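Cytochrome P450 RhF (Acinetobacter radioresistens, PDB 6RO8) is the heme domain of a larger bacterial cytochrome P450 and probably works as a monooxygenase. Local coordinates at residues A[103-108]-A[220-225]. Sequence-based numbering, arbitrary orientation.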
loop_
_atom_site.group_PDB
_atom_site.type_symbol
_atom_site.label_atom_id
_atom_site.label_comp_id
_atom_site.label_asym_id
_atom_site.label_seq_id
_atom_site.Cartn_x
_atom_site.Cartn_y
_atom_site.Cartn_z
ATOM N N GLU A 103 -17.034 19.909 -2.821
ATOM C CA GLU A 103 -17.275 21.220 -2.231
ATOM C C GLU A 103 -18.416 21.169 -1.224
ATOM O O GLU A 103 -18.370 21.840 -0.185
ATOM C CB GLU A 103 -17.588 22.235 -3.332
ATOM C CG GLU A 103 -16.397 23.007 -3.829
ATOM C CD GLU A 103 -15.951 24.050 -2.844
ATOM O OE1 GLU A 103 -16.813 24.571 -2.104
ATOM O OE2 GLU A 103 -14.738 24.341 -2.805
ATOM N N LYS A 104 -19.461 20.388 -1.526
ATOM C CA LYS A 104 -20.572 20.229 -0.595
ATOM C C LYS A 104 -20.084 19.704 0.747
ATOM O O LYS A 104 -20.537 20.159 1.800
ATOM C CB LYS A 104 -21.634 19.299 -1.191
ATOM C CG LYS A 104 -22.810 19.009 -0.252
ATOM C CD LYS A 104 -23.106 17.503 -0.098
ATOM C CE LYS A 104 -24.276 17.245 0.884
ATOM N NZ LYS A 104 -23.847 17.091 2.323
ATOM N N TYR A 105 -19.148 18.757 0.732
ATOM C CA TYR A 105 -18.573 18.223 1.955
ATOM C C TYR A 105 -17.409 19.060 2.479
ATOM O O TYR A 105 -16.762 18.650 3.450
ATOM C CB TYR A 105 -18.135 16.765 1.736
ATOM C CG TYR A 105 -19.316 15.851 1.497
ATOM C CD1 TYR A 105 -20.094 15.395 2.558
ATOM C CD2 TYR A 105 -19.679 15.477 0.215
ATOM C CE1 TYR A 105 -21.190 14.585 2.347
ATOM C CE2 TYR A 105 -20.768 14.662 -0.005
ATOM C CZ TYR A 105 -21.523 14.220 1.063
ATOM O OH TYR A 105 -22.618 13.412 0.840
ATOM N N LYS A 106 -17.157 20.226 1.887
ATOM C CA LYS A 106 -15.994 21.057 2.206
ATOM C C LYS A 106 -14.741 20.200 2.359
ATOM O O LYS A 106 -14.012 20.280 3.348
ATOM C CB LYS A 106 -16.238 21.908 3.457
ATOM C CG LYS A 106 -17.374 22.923 3.328
ATOM C CD LYS A 106 -17.038 24.078 2.385
ATOM C CE LYS A 106 -18.283 24.926 2.031
ATOM N NZ LYS A 106 -18.449 25.179 0.559
ATOM N N TYR A 107 -14.504 19.362 1.355
ATOM C CA TYR A 107 -13.395 18.414 1.394
ATOM C C TYR A 107 -12.067 19.157 1.411
ATOM O O TYR A 107 -11.819 20.032 0.577
ATOM C CB TYR A 107 -13.490 17.489 0.181
ATOM C CG TYR A 107 -12.436 16.425 0.025
ATOM C CD1 TYR A 107 -12.469 15.259 0.789
ATOM C CD2 TYR A 107 -11.454 16.543 -0.951
ATOM C CE1 TYR A 107 -11.515 14.246 0.610
ATOM C CE2 TYR A 107 -10.501 15.553 -1.137
ATOM C CZ TYR A 107 -10.534 14.405 -0.360
ATOM O OH TYR A 107 -9.578 13.427 -0.561
ATOM N N GLY A 108 -11.210 18.809 2.365
ATOM C CA GLY A 108 -10.021 19.610 2.572
ATOM C C GLY A 108 -8.758 18.802 2.744
ATOM O O GLY A 108 -7.861 19.188 3.499
ATOM N N PHE A 220 -16.617 10.098 3.338
ATOM C CA PHE A 220 -15.408 9.691 4.050
ATOM C C PHE A 220 -14.775 10.869 4.790
ATOM O O PHE A 220 -14.447 10.769 5.974
ATOM C CB PHE A 220 -14.422 9.077 3.048
ATOM C CG PHE A 220 -13.343 8.237 3.672
ATOM C CD1 PHE A 220 -13.335 7.980 5.038
ATOM C CD2 PHE A 220 -12.324 7.713 2.882
ATOM C CE1 PHE A 220 -12.336 7.211 5.595
ATOM C CE2 PHE A 220 -11.339 6.947 3.429
ATOM C CZ PHE A 220 -11.343 6.696 4.790
ATOM N N TRP A 221 -14.591 11.992 4.101
ATOM C CA TRP A 221 -14.068 13.188 4.751
ATOM C C TRP A 221 -14.962 13.616 5.907
ATOM O O TRP A 221 -14.483 13.887 7.014
ATOM C CB TRP A 221 -13.938 14.325 3.731
ATOM C CG TRP A 221 -13.335 15.568 4.303
ATOM C CD1 TRP A 221 -13.992 16.701 4.690
ATOM C CD2 TRP A 221 -11.948 15.803 4.560
ATOM N NE1 TRP A 221 -13.097 17.626 5.172
ATOM C CE2 TRP A 221 -11.835 17.101 5.103
ATOM C CE3 TRP A 221 -10.791 15.045 4.383
ATOM C CZ2 TRP A 221 -10.615 17.653 5.473
ATOM C CZ3 TRP A 221 -9.577 15.593 4.753
ATOM C CH2 TRP A 221 -9.499 16.886 5.292
ATOM N N GLU A 222 -16.270 13.691 5.662
ATOM C CA GLU A 222 -17.195 14.090 6.711
ATOM C C GLU A 222 -17.154 13.124 7.880
ATOM O O GLU A 222 -17.141 13.549 9.041
ATOM C CB GLU A 222 -18.604 14.176 6.151
ATOM C CG GLU A 222 -19.578 14.829 7.077
ATOM C CD GLU A 222 -20.867 15.144 6.369
ATOM O OE1 GLU A 222 -21.396 14.230 5.702
ATOM O OE2 GLU A 222 -21.348 16.296 6.467
ATOM N N TYR A 223 -17.130 11.820 7.594
ATOM C CA TYR A 223 -17.055 10.820 8.655
ATOM C C TYR A 223 -15.835 11.046 9.551
ATOM O O TYR A 223 -15.958 11.127 10.780
ATOM C CB TYR A 223 -17.028 9.409 8.052
ATOM C CG TYR A 223 -16.887 8.313 9.094
ATOM C CD1 TYR A 223 -17.987 7.881 9.837
ATOM C CD2 TYR A 223 -15.654 7.715 9.338
ATOM C CE1 TYR A 223 -17.864 6.885 10.789
ATOM C CE2 TYR A 223 -15.517 6.712 10.299
ATOM C CZ TYR A 223 -16.628 6.306 11.019
ATOM O OH TYR A 223 -16.517 5.320 11.967
ATOM N N SER A 224 -14.642 11.145 8.945
ATOM C CA SER A 224 -13.381 11.369 9.645
ATOM C C SER A 224 -13.468 12.634 10.480
ATOM O O SER A 224 -12.905 12.698 11.583
ATOM C CB SER A 224 -12.218 11.415 8.638
ATOM O OG SER A 224 -12.642 11.991 7.414
ATOM N N GLY A 225 -14.203 13.634 9.990
ATOM C CA GLY A 225 -14.431 14.815 10.799
ATOM C C GLY A 225 -15.150 14.514 12.098
ATOM O O GLY A 225 -14.669 14.873 13.171
#
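The turn that closes helix 96-104 packs Tyr105, Tyr107 and Gly108 against Trp221 and Glu222 of the long helix 207-233, at the surface of the P450 heme domain and away from the heme. The CB of Trp221 is directed at this turn, and CG follows anti to the backbone N (chi1 -177°). Over one indole face lies backbone: Tyr107 CA makes a CH-pi contact 3.9 Å from the centroid of the five-membered ring, while Gly108 N sits 3.3 Å from Trp221 CE2. The turn is a Schellman motif, with Lys106 at positive phi as its C-prime residue and Lys106 N hydrogen-bonded to Glu103 O at 2.9 Å; it swings the chain out of the helix and onto the indole. Trp221 CB lies at the edge of the Tyr107 ring, in its plane, 3.4 Å from Tyr107 CD1; the two rings themselves are oblique, planes 67° apart. Beside this pair, Glu222 crosses Tyr105 at about a right angle and sets OE1 at the ring edge, 3.4 Å from Tyr105 CE1. The phenol OH of Tyr105 hydrogen-bonds to Glu215. The indole also stacks with His261 of helix 257-270, where Asn258 donates a hydrogen bond to Gly108 O.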